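Local coordinates for alcohol dehydrogenase, zinc-containing (Thermotoga maritima, PDB 3IP1), which catalyses the NAD(+)-dependent oxidation of scyllo-inosose to 3-dehydro-scyllo-inosose as a zinc-binding member of the alcohol dehydrogenase family, probably in myo-inositol breakdown, at residues 8-13 with 35-40; 101-106 with 123-128; 292-297 with 320-325; 308-313 with 333-338. All coordinates share one frame; numbering follows the deposited sequence.

Contact 1 of 4, residues 8-13 with 35-40; sequences LHAKWD and KVWRYP
The end of strand 3-12 is zipped antiparallel to the short strand 37-38, in a small antiparallel sheet built around strand 3-12. Lys11 and Arg38 form a hydrogen-bonded pair: Lys11 N gives a nearly straight bond to Arg38 O (2.8 Å), Arg38 N returns one to Lys11 O, and Asp13 N reaches Val36 O (2.9 Å). On the face carrying Trp12 and Trp37, a non-hydrogen-bonded pair, the indoles form a T-shaped (edge-to-face) stack. Trp12 stands with CG anti to its backbone N (chi1 -179°), and Trp12 CE3 lies 3.5 Å from Trp37 CH2, its edge over the face of Trp37, planes at 89°. Val36 CG1 presses on one face of Trp12, 3.4 Å from the six-membered ring centroid, a CH-pi contact. An alanine at Trp12 would probably leave Val36 CG1 and the face of Trp37 without their aromatic partner and loosen the join of strands 3-12 and 37-38. Trp37 is fixed by its NE1 bond to Thr89 O. Past a corner at Tyr39 the chain runs on as strand 40-47, again beside strand 3-12. The other, more exposed face is charged. There the extended Arg38 offers NH1 to Asp13 OD2 (2.8 Å), which lies near the guanidinium plane but is approached from above the carboxylate plane. Lys11 NZ adds a weak bond to the same oxygen, which probably offsets the two cations' repulsion.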
loop_
_atom_site.group_PDB
_atom_site.type_symbol
_atom_site.label_atom_id
_atom_site.label_comp_id
_atom_site.label_asym_id
_atom_site.label_seq_id
_atom_site.Cartn_x
_atom_site.Cartn_y
_atom_site.Cartn_z
ATOM N N LEU A 8 -38.772 3.414 19.473
ATOM C CA LEU A 8 -39.559 3.045 18.296
ATOM C C LEU A 8 -40.215 1.682 18.500
ATOM O O LEU A 8 -39.546 0.701 18.783
ATOM C CB LEU A 8 -38.700 3.036 17.015
ATOM C CG LEU A 8 -39.393 2.898 15.639
ATOM C CD1 LEU A 8 -38.604 3.605 14.536
ATOM C CD2 LEU A 8 -39.672 1.440 15.226
ATOM N N HIS A 9 -41.532 1.638 18.335
ATOM C CA HIS A 9 -42.275 0.388 18.354
ATOM C C HIS A 9 -42.806 0.124 16.957
ATOM O O HIS A 9 -43.160 1.054 16.243
ATOM C CB HIS A 9 -43.439 0.479 19.357
ATOM C CG HIS A 9 -42.984 0.584 20.780
ATOM N ND1 HIS A 9 -42.975 -0.496 21.641
ATOM C CD2 HIS A 9 -42.479 1.630 21.479
ATOM C CE1 HIS A 9 -42.487 -0.119 22.809
ATOM N NE2 HIS A 9 -42.175 1.165 22.736
ATOM N N ALA A 10 -42.832 -1.139 16.553
ATOM C CA ALA A 10 -43.409 -1.493 15.271
ATOM C C ALA A 10 -44.011 -2.880 15.366
ATOM O O ALA A 10 -43.724 -3.614 16.308
ATOM C CB ALA A 10 -42.353 -1.439 14.165
ATOM N N LYS A 11 -44.836 -3.226 14.375
ATOM C CA LYS A 11 -45.429 -4.565 14.250
ATOM C C LYS A 11 -44.539 -5.525 13.437
ATOM O O LYS A 11 -44.061 -5.172 12.355
ATOM C CB LYS A 11 -46.823 -4.434 13.602
ATOM C CG LYS A 11 -47.616 -5.737 13.485
ATOM C CD LYS A 11 -48.852 -5.547 12.623
ATOM C CE LYS A 11 -49.684 -6.849 12.539
ATOM N NZ LYS A 11 -50.953 -6.649 11.773
ATOM N N TRP A 12 -44.315 -6.734 13.960
ATOM C CA TRP A 12 -43.684 -7.788 13.179
ATOM C C TRP A 12 -44.720 -8.345 12.190
ATOM O O TRP A 12 -45.547 -9.185 12.563
ATOM C CB TRP A 12 -43.162 -8.911 14.081
ATOM C CG TRP A 12 -42.469 -10.010 13.299
ATOM C CD1 TRP A 12 -43.064 -11.045 12.625
ATOM C CD2 TRP A 12 -41.053 -10.194 13.139
ATOM N NE1 TRP A 12 -42.106 -11.846 12.037
ATOM C CE2 TRP A 12 -40.866 -11.348 12.342
ATOM C CE3 TRP A 12 -39.924 -9.493 13.594
ATOM C CZ2 TRP A 12 -39.588 -11.818 11.984
ATOM C CZ3 TRP A 12 -38.663 -9.951 13.236
ATOM C CH2 TRP A 12 -38.507 -11.115 12.439
ATOM N N ASP A 13 -44.667 -7.904 10.933
ATOM C CA ASP A 13 -45.719 -8.254 9.971
ATOM C C ASP A 13 -45.151 -8.354 8.560
ATOM O O ASP A 13 -45.422 -7.492 7.731
ATOM C CB ASP A 13 -46.841 -7.207 10.028
ATOM C CG ASP A 13 -48.125 -7.666 9.340
ATOM O OD1 ASP A 13 -48.215 -8.844 8.960
ATOM O OD2 ASP A 13 -49.048 -6.837 9.178
ATOM N N LYS A 35 -38.639 -5.386 5.071
ATOM C CA LYS A 35 -39.408 -6.566 4.684
ATOM C C LYS A 35 -40.249 -7.104 5.841
ATOM O O LYS A 35 -41.011 -8.050 5.652
ATOM C CB LYS A 35 -38.473 -7.692 4.210
ATOM C CG LYS A 35 -37.598 -7.323 3.017
ATOM C CD LYS A 35 -38.451 -7.017 1.789
ATOM C CE LYS A 35 -37.642 -7.175 0.513
ATOM N NZ LYS A 35 -38.455 -6.772 -0.660
ATOM N N VAL A 36 -40.092 -6.516 7.031
ATOM C CA VAL A 36 -40.637 -7.113 8.248
ATOM C C VAL A 36 -41.456 -6.156 9.117
ATOM O O VAL A 36 -42.606 -6.436 9.454
ATOM C CB VAL A 36 -39.498 -7.716 9.086
ATOM C CG1 VAL A 36 -40.004 -8.155 10.474
ATOM C CG2 VAL A 36 -38.881 -8.901 8.351
ATOM N N TRP A 37 -40.850 -5.031 9.485
ATOM C CA TRP A 37 -41.454 -4.102 10.421
ATOM C C TRP A 37 -42.456 -3.168 9.757
ATOM O O TRP A 37 -42.182 -2.548 8.723
ATOM C CB TRP A 37 -40.377 -3.305 11.174
ATOM C CG TRP A 37 -39.398 -4.150 11.941
ATOM C CD1 TRP A 37 -38.084 -4.342 11.632
ATOM C CD2 TRP A 37 -39.645 -4.924 13.138
ATOM N NE1 TRP A 37 -37.495 -5.167 12.556
ATOM C CE2 TRP A 37 -38.425 -5.540 13.490
ATOM C CE3 TRP A 37 -40.775 -5.150 13.945
ATOM C CZ2 TRP A 37 -38.294 -6.374 14.620
ATOM C CZ3 TRP A 37 -40.646 -5.968 15.071
ATOM C CH2 TRP A 37 -39.408 -6.565 15.399
ATOM N N ARG A 38 -43.619 -3.059 10.386
ATOM C CA ARG A 38 -44.745 -2.305 9.835
ATOM C C ARG A 38 -45.351 -1.366 10.894
ATOM O O ARG A 38 -45.348 -1.692 12.084
ATOM C CB ARG A 38 -45.788 -3.314 9.376
ATOM C CG ARG A 38 -46.686 -2.842 8.279
ATOM C CD ARG A 38 -47.487 -4.017 7.771
ATOM N NE ARG A 38 -48.280 -3.656 6.618
ATOM C CZ ARG A 38 -49.234 -4.428 6.109
ATOM N NH1 ARG A 38 -49.519 -5.599 6.673
ATOM N NH2 ARG A 38 -49.903 -4.018 5.046
ATOM N N TYR A 39 -45.878 -0.227 10.449
ATOM C CA TYR A 39 -46.555 0.773 11.302
ATOM C C TYR A 39 -45.685 1.262 12.461
ATOM O O TYR A 39 -46.088 1.188 13.608
ATOM C CB TYR A 39 -47.906 0.252 11.833
ATOM C CG TYR A 39 -48.738 -0.479 10.779
ATOM C CD1 TYR A 39 -49.257 0.197 9.672
ATOM C CD2 TYR A 39 -48.986 -1.847 10.890
ATOM C CE1 TYR A 39 -50.009 -0.478 8.696
ATOM C CE2 TYR A 39 -49.747 -2.521 9.936
ATOM C CZ TYR A 39 -50.242 -1.826 8.841
ATOM O OH TYR A 39 -50.975 -2.497 7.912
ATOM N N PRO A 40 -44.481 1.781 12.158
ATOM C CA PRO A 40 -43.608 2.186 13.255
ATOM C C PRO A 40 -44.176 3.388 13.989
ATOM O O PRO A 40 -44.884 4.203 13.399
ATOM C CB PRO A 40 -42.320 2.588 12.535
ATOM C CG PRO A 40 -42.825 3.094 11.173
ATOM C CD PRO A 40 -43.926 2.146 10.840
#

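Contact 2 of 4, residues 101-106 with 123-128; sequences GVVVEA and EPVCAE
Val103, within strand 98-106, points its CB toward the facing segment, 3.9 Å from Glu123 O. At the tip the two methyls part company. CG1 lies anti to the backbone N (chi1 -176°), while CG2, anti to the carbonyl carbon, does the touching: it sits 3.5 Å from Glu123 O, 4.1 Å from Glu123 CB and 4.0 Å from Val125 CG2. Val125 answers with both methyls, CG1 also lying 4.0 Å from Val103 CG2, so a single methyl rests against a forked partner, the two side chains crossing obliquely. Beta-branched valine suits this buried place, being compact, apolar and at ease in an extended backbone.

The backbones are joined by three bonds. Gly101 and Val125 form an antiparallel hydrogen-bonded pair: Val125 N points at Gly101 O with an N-H...O angle of 168°, and Gly101 N returns a bond to Val125 O nearly along the C=O axis. Val103 N then reaches Glu123 O (2.9 Å), in the carbonyl plane. Between them Val102 faces Pro124 as a non-hydrogen-bonded pair; such a position asks no N-H of Pro124 toward Val102, so proline costs no bond across this contact, and both residues pack on Phe188 of helix 185-192. The strand directions differ by 106°, so the partners soon diverge in this strongly curved sheet of the GroES-like domain. Just beyond, Val104 and Glu105 both face Ile59 in a classic beta bulge. The carboxylate of Glu123 turns away to Ser174, Asn112 and Arg114. Cohesion across this buried join therefore comes mainly from main-chain bonds, with one small valine contact beside them.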
loop_
_atom_site.group_PDB
_atom_site.type_symbol
_atom_site.label_atom_id
_atom_site.label_comp_id
_atom_site.label_asym_id
_atom_site.label_seq_id
_atom_site.Cartn_x
_atom_site.Cartn_y
_atom_site.Cartn_z
ATOM N N GLY A 101 -21.509 12.692 25.551
ATOM C CA GLY A 101 -21.991 12.864 26.910
ATOM C C GLY A 101 -20.861 12.705 27.901
ATOM O O GLY A 101 -19.690 12.767 27.529
ATOM N N VAL A 102 -21.196 12.532 29.173
ATOM C CA VAL A 102 -20.159 12.394 30.189
ATOM C C VAL A 102 -20.316 11.066 30.931
ATOM O O VAL A 102 -21.443 10.605 31.181
ATOM C CB VAL A 102 -20.099 13.629 31.154
ATOM C CG1 VAL A 102 -19.977 14.924 30.360
ATOM C CG2 VAL A 102 -21.311 13.695 32.041
ATOM N N VAL A 103 -19.191 10.439 31.253
ATOM C CA VAL A 103 -19.213 9.198 32.014
ATOM C C VAL A 103 -19.724 9.474 33.430
ATOM O O VAL A 103 -19.217 10.363 34.120
ATOM C CB VAL A 103 -17.823 8.494 32.043
ATOM C CG1 VAL A 103 -17.932 7.157 32.756
ATOM C CG2 VAL A 103 -17.302 8.274 30.596
ATOM N N VAL A 104 -20.745 8.730 33.844
ATOM C CA VAL A 104 -21.261 8.856 35.208
ATOM C C VAL A 104 -21.037 7.595 36.025
ATOM O O VAL A 104 -21.197 7.610 37.225
ATOM C CB VAL A 104 -22.764 9.305 35.298
ATOM C CG1 VAL A 104 -22.946 10.709 34.730
ATOM C CG2 VAL A 104 -23.712 8.274 34.656
ATOM N N GLU A 105 -20.684 6.504 35.367
ATOM C CA GLU A 105 -20.333 5.298 36.054
ATOM C C GLU A 105 -19.512 4.417 35.110
ATOM O O GLU A 105 -19.785 4.374 33.919
ATOM C CB GLU A 105 -21.598 4.571 36.508
ATOM C CG GLU A 105 -21.293 3.304 37.276
ATOM C CD GLU A 105 -22.459 2.769 38.084
ATOM O OE1 GLU A 105 -22.187 2.001 39.043
ATOM O OE2 GLU A 105 -23.626 3.096 37.764
ATOM N N ALA A 106 -18.519 3.725 35.661
ATOM C CA ALA A 106 -17.664 2.796 34.915
ATOM C C ALA A 106 -17.414 1.534 35.744
ATOM O O ALA A 106 -17.131 1.619 36.938
ATOM C CB ALA A 106 -16.336 3.461 34.571
ATOM N N GLU A 123 -15.543 12.187 32.567
ATOM C CA GLU A 123 -14.847 12.168 31.268
ATOM C C GLU A 123 -15.842 12.381 30.116
ATOM O O GLU A 123 -16.852 11.670 30.050
ATOM C CB GLU A 123 -14.096 10.850 31.077
ATOM C CG GLU A 123 -13.413 10.680 29.722
ATOM C CD GLU A 123 -12.014 11.313 29.655
ATOM O OE1 GLU A 123 -11.673 12.114 30.545
ATOM O OE2 GLU A 123 -11.255 11.020 28.701
ATOM N N PRO A 124 -15.570 13.362 29.221
ATOM C CA PRO A 124 -16.435 13.560 28.047
ATOM C C PRO A 124 -16.101 12.547 26.949
ATOM O O PRO A 124 -14.923 12.365 26.602
ATOM C CB PRO A 124 -16.090 14.980 27.575
ATOM C CG PRO A 124 -14.682 15.238 28.090
ATOM C CD PRO A 124 -14.467 14.355 29.290
ATOM N N VAL A 125 -17.130 11.913 26.401
ATOM C CA VAL A 125 -16.921 10.856 25.414
ATOM C C VAL A 125 -17.921 10.885 24.276
ATOM O O VAL A 125 -19.003 11.482 24.399
ATOM C CB VAL A 125 -16.938 9.430 26.069
ATOM C CG1 VAL A 125 -15.771 9.257 26.993
ATOM C CG2 VAL A 125 -18.254 9.162 26.814
ATOM N N CYS A 126 -17.543 10.251 23.167
ATOM C CA CYS A 126 -18.497 9.858 22.141
ATOM C C CYS A 126 -18.321 8.353 21.964
ATOM O O CYS A 126 -17.372 7.776 22.486
ATOM C CB CYS A 126 -18.230 10.598 20.835
ATOM S SG CYS A 126 -16.632 10.208 20.104
ATOM N N ALA A 127 -19.215 7.703 21.229
ATOM C CA ALA A 127 -19.069 6.268 21.045
ATOM C C ALA A 127 -19.429 5.790 19.646
ATOM O O ALA A 127 -20.149 6.463 18.897
ATOM C CB ALA A 127 -19.834 5.495 22.115
ATOM N N GLU A 128 -18.880 4.640 19.286
ATOM C CA GLU A 128 -19.148 4.026 18.003
ATOM C C GLU A 128 -20.551 3.406 18.017
ATOM O O GLU A 128 -21.058 3.009 19.071
ATOM C CB GLU A 128 -18.079 2.966 17.681
ATOM C CG GLU A 128 -16.652 3.489 17.818
ATOM C CD GLU A 128 -15.589 2.428 17.606
ATOM O OE1 GLU A 128 -15.861 1.379 17.000
ATOM O OE2 GLU A 128 -14.455 2.644 18.048
#

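Contact 3 of 4, residues 292-297 with 320-325; sequences VPQLVW and ADAKIP
The indole of Trp297 has one face covered by a single methyl: Ile324 CG2 lies over the five-membered ring, 3.3 Å from its centroid and 17° off the normal, in a tight CH-pi contact. Trp297 CD2 is the ring atom nearest to the methyl. Obliquely to the ring, Pro325 O comes 3.5 Å from Trp297 CD1. NE1 makes a weak bond to Glu301, and the side chain also touches Val314 and Ile316 of strand 313-316. Trp297 CG lies anti to its backbone N (chi1 -154°), and Ile324 CG2 is likewise anti to its own N, while CG1 swings to the other side to meet Pro293 CB at 3.8 Å.

An alanine at Trp297 would probably leave Ile324 CG2 without the broad surface it rests on and loosen the packing of the helix on this segment.

At the helix start Pro293 packs its CD unusually tightly on Ala320 CB (3.3 Å); proline suits the first turn, where a backbone N-H has no acceptor within the helix. Gln294 folds back, CG in the crowded position between N and the carbonyl carbon (chi1 73°), so that its amide lies against Ala322 CB, 3.4 Å from NE2; this buried nitrogen has no polar partner in the model. Gln294 CB meets Lys323 O at 3.1 Å. Small alanines suit a segment lying so close to the helix. The first turn of helix 293-306 in the Rossmann-type domain thus packs on a short strand, 324-326, that pairs antiparallel with the second subunit through Ile324, consistent with the subunit contacts of zinc-containing alcohol dehydrogenases.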
loop_
_atom_site.group_PDB
_atom_site.type_symbol
_atom_site.label_atom_id
_atom_site.label_comp_id
_atom_site.label_asym_id
_atom_site.label_seq_id
_atom_site.Cartn_x
_atom_site.Cartn_y
_atom_site.Cartn_z
ATOM N N VAL A 292 -28.183 7.675 -5.392
ATOM C CA VAL A 292 -28.670 7.404 -6.747
ATOM C C VAL A 292 -27.503 7.120 -7.708
ATOM O O VAL A 292 -27.406 7.741 -8.776
ATOM C CB VAL A 292 -29.641 8.519 -7.279
ATOM C CG1 VAL A 292 -30.987 8.408 -6.598
ATOM C CG2 VAL A 292 -29.070 9.924 -7.077
ATOM N N PRO A 293 -26.623 6.153 -7.334
ATOM C CA PRO A 293 -25.410 5.884 -8.109
ATOM C C PRO A 293 -25.727 5.468 -9.526
ATOM O O PRO A 293 -24.907 5.650 -10.415
ATOM C CB PRO A 293 -24.729 4.727 -7.339
ATOM C CG PRO A 293 -25.800 4.105 -6.546
ATOM C CD PRO A 293 -26.734 5.228 -6.189
ATOM N N GLN A 294 -26.917 4.938 -9.743
ATOM C CA GLN A 294 -27.353 4.611 -11.096
ATOM C C GLN A 294 -27.764 5.830 -11.932
ATOM O O GLN A 294 -27.795 5.738 -13.157
ATOM C CB GLN A 294 -28.460 3.555 -11.065
ATOM C CG GLN A 294 -29.814 4.058 -10.580
ATOM C CD GLN A 294 -29.864 4.361 -9.083
ATOM O OE1 GLN A 294 -30.684 5.162 -8.649
ATOM N NE2 GLN A 294 -28.991 3.722 -8.291
ATOM N N LEU A 295 -28.066 6.967 -11.294
ATOM C CA LEU A 295 -28.318 8.224 -12.038
ATOM C C LEU A 295 -27.049 9.044 -12.302
ATOM O O LEU A 295 -26.956 9.746 -13.313
ATOM C CB LEU A 295 -29.341 9.135 -11.332
ATOM C CG LEU A 295 -30.752 8.681 -10.899
ATOM C CD1 LEU A 295 -31.563 9.888 -10.393
ATOM C CD2 LEU A 295 -31.526 7.928 -12.001
ATOM N N VAL A 296 -26.089 8.993 -11.381
ATOM C CA VAL A 296 -24.881 9.813 -11.523
ATOM C C VAL A 296 -23.678 9.068 -12.116
ATOM O O VAL A 296 -22.691 9.692 -12.450
ATOM C CB VAL A 296 -24.465 10.512 -10.204
ATOM C CG1 VAL A 296 -25.462 11.615 -9.844
ATOM C CG2 VAL A 296 -24.300 9.494 -9.072
ATOM N N TRP A 297 -23.778 7.748 -12.252
ATOM C CA TRP A 297 -22.653 6.958 -12.726
ATOM C C TRP A 297 -22.179 7.339 -14.129
ATOM O O TRP A 297 -20.972 7.469 -14.342
ATOM C CB TRP A 297 -22.951 5.457 -12.677
ATOM C CG TRP A 297 -21.716 4.653 -12.554
ATOM C CD1 TRP A 297 -21.043 4.028 -13.558
ATOM C CD2 TRP A 297 -20.973 4.399 -11.348
ATOM N NE1 TRP A 297 -19.931 3.391 -13.057
ATOM C CE2 TRP A 297 -19.862 3.609 -11.704
ATOM C CE3 TRP A 297 -21.147 4.761 -10.006
ATOM C CZ2 TRP A 297 -18.923 3.160 -10.756
ATOM C CZ3 TRP A 297 -20.213 4.325 -9.061
ATOM C CH2 TRP A 297 -19.117 3.530 -9.445
ATOM N N ALA A 320 -27.820 2.325 -1.904
ATOM C CA ALA A 320 -28.794 2.343 -2.990
ATOM C C ALA A 320 -29.219 0.920 -3.305
ATOM O O ALA A 320 -28.437 -0.022 -3.118
ATOM C CB ALA A 320 -28.202 2.973 -4.220
ATOM N N ASP A 321 -30.438 0.762 -3.813
ATOM C CA ASP A 321 -30.888 -0.563 -4.240
ATOM C C ASP A 321 -30.587 -0.869 -5.724
ATOM O O ASP A 321 -30.206 -2.004 -6.069
ATOM C CB ASP A 321 -32.374 -0.751 -3.930
ATOM C CG ASP A 321 -32.763 -2.211 -3.844
ATOM O OD1 ASP A 321 -32.127 -2.956 -3.063
ATOM O OD2 ASP A 321 -33.705 -2.618 -4.558
ATOM N N ALA A 322 -30.737 0.140 -6.585
ATOM C CA ALA A 322 -30.650 -0.046 -8.034
ATOM C C ALA A 322 -29.233 -0.386 -8.544
ATOM O O ALA A 322 -28.244 0.164 -8.048
ATOM C CB ALA A 322 -31.179 1.187 -8.735
ATOM N N LYS A 323 -29.160 -1.287 -9.532
ATOM C CA LYS A 323 -27.908 -1.632 -10.219
ATOM C C LYS A 323 -27.212 -0.401 -10.785
ATOM O O LYS A 323 -27.850 0.568 -11.191
ATOM C CB LYS A 323 -28.132 -2.606 -11.392
ATOM C CG LYS A 323 -28.842 -3.899 -11.079
ATOM C CD LYS A 323 -28.105 -4.726 -10.036
ATOM C CE LYS A 323 -28.772 -6.084 -9.853
ATOM N NZ LYS A 323 -28.457 -6.622 -8.505
ATOM N N ILE A 324 -25.890 -0.463 -10.826
ATOM C CA ILE A 324 -25.083 0.596 -11.408
ATOM C C ILE A 324 -24.672 0.166 -12.831
ATOM O O ILE A 324 -24.219 -0.969 -13.036
ATOM C CB ILE A 324 -23.852 0.857 -10.523
ATOM C CG1 ILE A 324 -24.297 1.375 -9.152
ATOM C CG2 ILE A 324 -22.870 1.795 -11.201
ATOM C CD1 ILE A 324 -23.356 1.007 -8.057
ATOM N N PRO A 325 -24.833 1.076 -13.815
ATOM C CA PRO A 325 -24.457 0.758 -15.188
ATOM C C PRO A 325 -22.950 0.997 -15.425
ATOM O O PRO A 325 -22.541 1.997 -16.027
ATOM C CB PRO A 325 -25.359 1.692 -16.021
ATOM C CG PRO A 325 -25.597 2.893 -15.121
ATOM C CD PRO A 325 -25.284 2.477 -13.688
#

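Contact 4 of 4, residues 308-313 with 333-338; sequences RGINAT and VRRAQI
Main-chain bonds set the course. Asn311 N reaches Arg334 O (3.3 Å), and Gln337 N gives a straighter bond to Ala312 O (2.9 Å), nearly along the C=O axis; the latter leads into the parallel pairing of Thr313 with Gln337.

Among side-chain bonds the straightest is that of Gln337 NE2 to Thr313 OG1, 2.8 Å and 177°, with the hydroxyl oxygen in the amide plane. Gln337 is bent to make it, CG in the crowded position (chi1 50°), and the same NE2 adds a weak bond to Asn311 O. The extended Arg335 runs alongside Asn311 and gives NH2 to a lone pair of OD1 (2.8 Å), while the amide and guanidinium planes stand 79° apart. Arginine is long enough for this reach, and an amide suits Asn311 because its oxygen can accept the bond. Arg207 NH1 of the second subunit lies close to Arg335 NH2, so Asn311 OD1 probably helps to temper like charges there.

Waters fill in: one donates to both Asn311 OD1 and Gln337 OE1, and another joins Arg334 O to Ala312 N.

Van der Waals contact is slight: Ile310 CG2 lies 3.7 Å from Arg334 NH1, which finds its stronger partner in Ala307 O, and the one purely apolar pair is Ala312 CB with Ala336 CB.

Gln337 and Ile338 also pair in an antiparallel ladder with a strand of the second subunit, and Gln337 OE1 bonds to Arg207 there. This is the entry into the last two parallel strands of a Rossmann fold, 313-316 and 337-340, the outer one continuing its sheet into the partner subunit.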
loop_
_atom_site.group_PDB
_atom_site.type_symbol
_atom_site.label_atom_id
_atom_site.label_comp_id
_atom_site.label_asym_id
_atom_site.label_seq_id
_atom_site.Cartn_x
_atom_site.Cartn_y
_atom_site.Cartn_z
ATOM N N ARG A 308 -7.557 13.851 -18.007
ATOM C CA ARG A 308 -6.195 13.449 -18.306
ATOM C C ARG A 308 -5.531 12.711 -17.143
ATOM O O ARG A 308 -4.597 11.920 -17.348
ATOM C CB ARG A 308 -5.394 14.672 -18.705
ATOM C CG ARG A 308 -6.036 15.391 -19.880
ATOM C CD ARG A 308 -5.104 16.390 -20.493
ATOM N NE ARG A 308 -3.873 15.756 -20.954
ATOM C CZ ARG A 308 -2.866 16.422 -21.503
ATOM N NH1 ARG A 308 -2.952 17.736 -21.665
ATOM N NH2 ARG A 308 -1.777 15.779 -21.885
ATOM N N GLY A 309 -6.011 12.968 -15.929
ATOM C CA GLY A 309 -5.543 12.253 -14.735
ATOM C C GLY A 309 -5.889 10.777 -14.857
ATOM O O GLY A 309 -6.793 10.394 -15.589
ATOM N N ILE A 310 -5.137 9.937 -14.167
ATOM C CA ILE A 310 -5.450 8.514 -14.127
ATOM C C ILE A 310 -5.491 8.100 -12.668
ATOM O O ILE A 310 -5.343 8.948 -11.791
ATOM C CB ILE A 310 -4.438 7.658 -14.924
ATOM C CG1 ILE A 310 -3.000 7.940 -14.471
ATOM C CG2 ILE A 310 -4.611 7.883 -16.424
ATOM C CD1 ILE A 310 -1.983 6.899 -15.006
ATOM N N ASN A 311 -5.713 6.814 -12.409
ATOM C CA ASN A 311 -5.751 6.309 -11.035
ATOM C C ASN A 311 -6.898 6.864 -10.165
ATOM O O ASN A 311 -6.780 6.900 -8.949
ATOM C CB ASN A 311 -4.379 6.514 -10.356
ATOM C CG ASN A 311 -3.303 5.653 -10.982
ATOM O OD1 ASN A 311 -3.470 4.435 -11.128
ATOM N ND2 ASN A 311 -2.195 6.274 -11.369
ATOM N N ALA A 312 -8.002 7.288 -10.793
ATOM C CA ALA A 312 -9.178 7.734 -10.033
ATOM C C ALA A 312 -9.757 6.573 -9.254
ATOM O O ALA A 312 -9.750 5.435 -9.717
ATOM C CB ALA A 312 -10.248 8.325 -10.942
ATOM N N THR A 313 -10.248 6.878 -8.065
ATOM C CA THR A 313 -10.991 5.934 -7.263
ATOM C C THR A 313 -12.429 6.436 -7.096
ATOM O O THR A 313 -12.651 7.615 -6.779
ATOM C CB THR A 313 -10.316 5.748 -5.884
ATOM O OG1 THR A 313 -9.055 5.106 -6.073
ATOM C CG2 THR A 313 -11.188 4.888 -4.954
ATOM N N VAL A 333 -9.158 1.529 -19.141
ATOM C CA VAL A 333 -8.427 2.483 -19.949
ATOM C C VAL A 333 -7.886 3.690 -19.140
ATOM O O VAL A 333 -6.842 4.247 -19.482
ATOM C CB VAL A 333 -9.263 2.920 -21.195
ATOM C CG1 VAL A 333 -8.529 3.985 -22.014
ATOM C CG2 VAL A 333 -9.572 1.705 -22.105
ATOM N N ARG A 334 -8.583 4.092 -18.079
ATOM C CA ARG A 334 -8.119 5.227 -17.271
ATOM C C ARG A 334 -7.435 4.787 -15.975
ATOM O O ARG A 334 -7.156 5.614 -15.095
ATOM C CB ARG A 334 -9.265 6.211 -16.988
ATOM C CG ARG A 334 -10.142 6.540 -18.197
ATOM C CD ARG A 334 -9.342 7.065 -19.410
ATOM N NE ARG A 334 -8.626 8.307 -19.105
ATOM C CZ ARG A 334 -7.308 8.448 -19.223
ATOM N NH1 ARG A 334 -6.734 9.603 -18.927
ATOM N NH2 ARG A 334 -6.575 7.441 -19.674
ATOM N N ARG A 335 -7.190 3.485 -15.856
ATOM C CA ARG A 335 -6.511 2.925 -14.674
ATOM C C ARG A 335 -7.231 3.326 -13.377
ATOM O O ARG A 335 -6.608 3.767 -12.398
ATOM C CB ARG A 335 -5.026 3.358 -14.652
ATOM C CG ARG A 335 -4.108 2.329 -14.035
ATOM C CD ARG A 335 -2.701 2.900 -13.834
ATOM N NE ARG A 335 -1.759 1.839 -13.532
ATOM C CZ ARG A 335 -1.424 1.454 -12.307
ATOM N NH1 ARG A 335 -0.572 0.454 -12.148
ATOM N NH2 ARG A 335 -1.930 2.072 -11.253
ATOM N N ALA A 336 -8.545 3.160 -13.380
ATOM C CA ALA A 336 -9.377 3.626 -12.283
ATOM C C ALA A 336 -9.912 2.446 -11.496
ATOM O O ALA A 336 -9.806 1.300 -11.929
ATOM C CB ALA A 336 -10.510 4.513 -12.805
ATOM N N GLN A 337 -10.423 2.718 -10.307
ATOM C CA GLN A 337 -10.988 1.659 -9.473
ATOM C C GLN A 337 -12.227 2.115 -8.682
ATOM O O GLN A 337 -12.519 3.299 -8.575
ATOM C CB GLN A 337 -9.933 1.047 -8.524
ATOM C CG GLN A 337 -9.103 2.048 -7.689
ATOM C CD GLN A 337 -7.922 2.711 -8.474
ATOM O OE1 GLN A 337 -7.322 2.129 -9.400
ATOM N NE2 GLN A 337 -7.605 3.931 -8.095
ATOM N N ILE A 338 -12.925 1.130 -8.132
ATOM C CA ILE A 338 -14.176 1.318 -7.427
ATOM C C ILE A 338 -14.083 0.551 -6.121
ATOM O O ILE A 338 -13.837 -0.652 -6.127
ATOM C CB ILE A 338 -15.367 0.697 -8.226
ATOM C CG1 ILE A 338 -15.454 1.288 -9.646
ATOM C CG2 ILE A 338 -16.695 0.879 -7.453
ATOM C CD1 ILE A 338 -16.346 0.484 -10.552
HETATM O O HOH W 1 -3.861 10.948 -19.753
HETATM O O HOH W 2 -4.879 3.092 -8.950
HETATM O O HOH W 3 -8.561 7.511 -13.603
#

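Overall arrangement
Contact 2 is the most buried, while contacts 1, 3 and 4 are only partly so. Contacts 1 and 2 belong to two different sheets, though the strand pairs themselves are antiparallel in both, with centres about 32 Å apart: one adds aromatic and charged faces to its backbone ladder, the other relies mostly on the ladder alone. Contacts 3 and 4 lie together in the nucleotide-binding domain, across the chain's centre from contact 2. Their segments alternate along the chain, and they touch where Trp297 meets Ile338; both also reach the second subunit. Yet contact 3 is mainly apolar packing of a helix, whereas contact 4 is polar and hydrated at the sheet's edge.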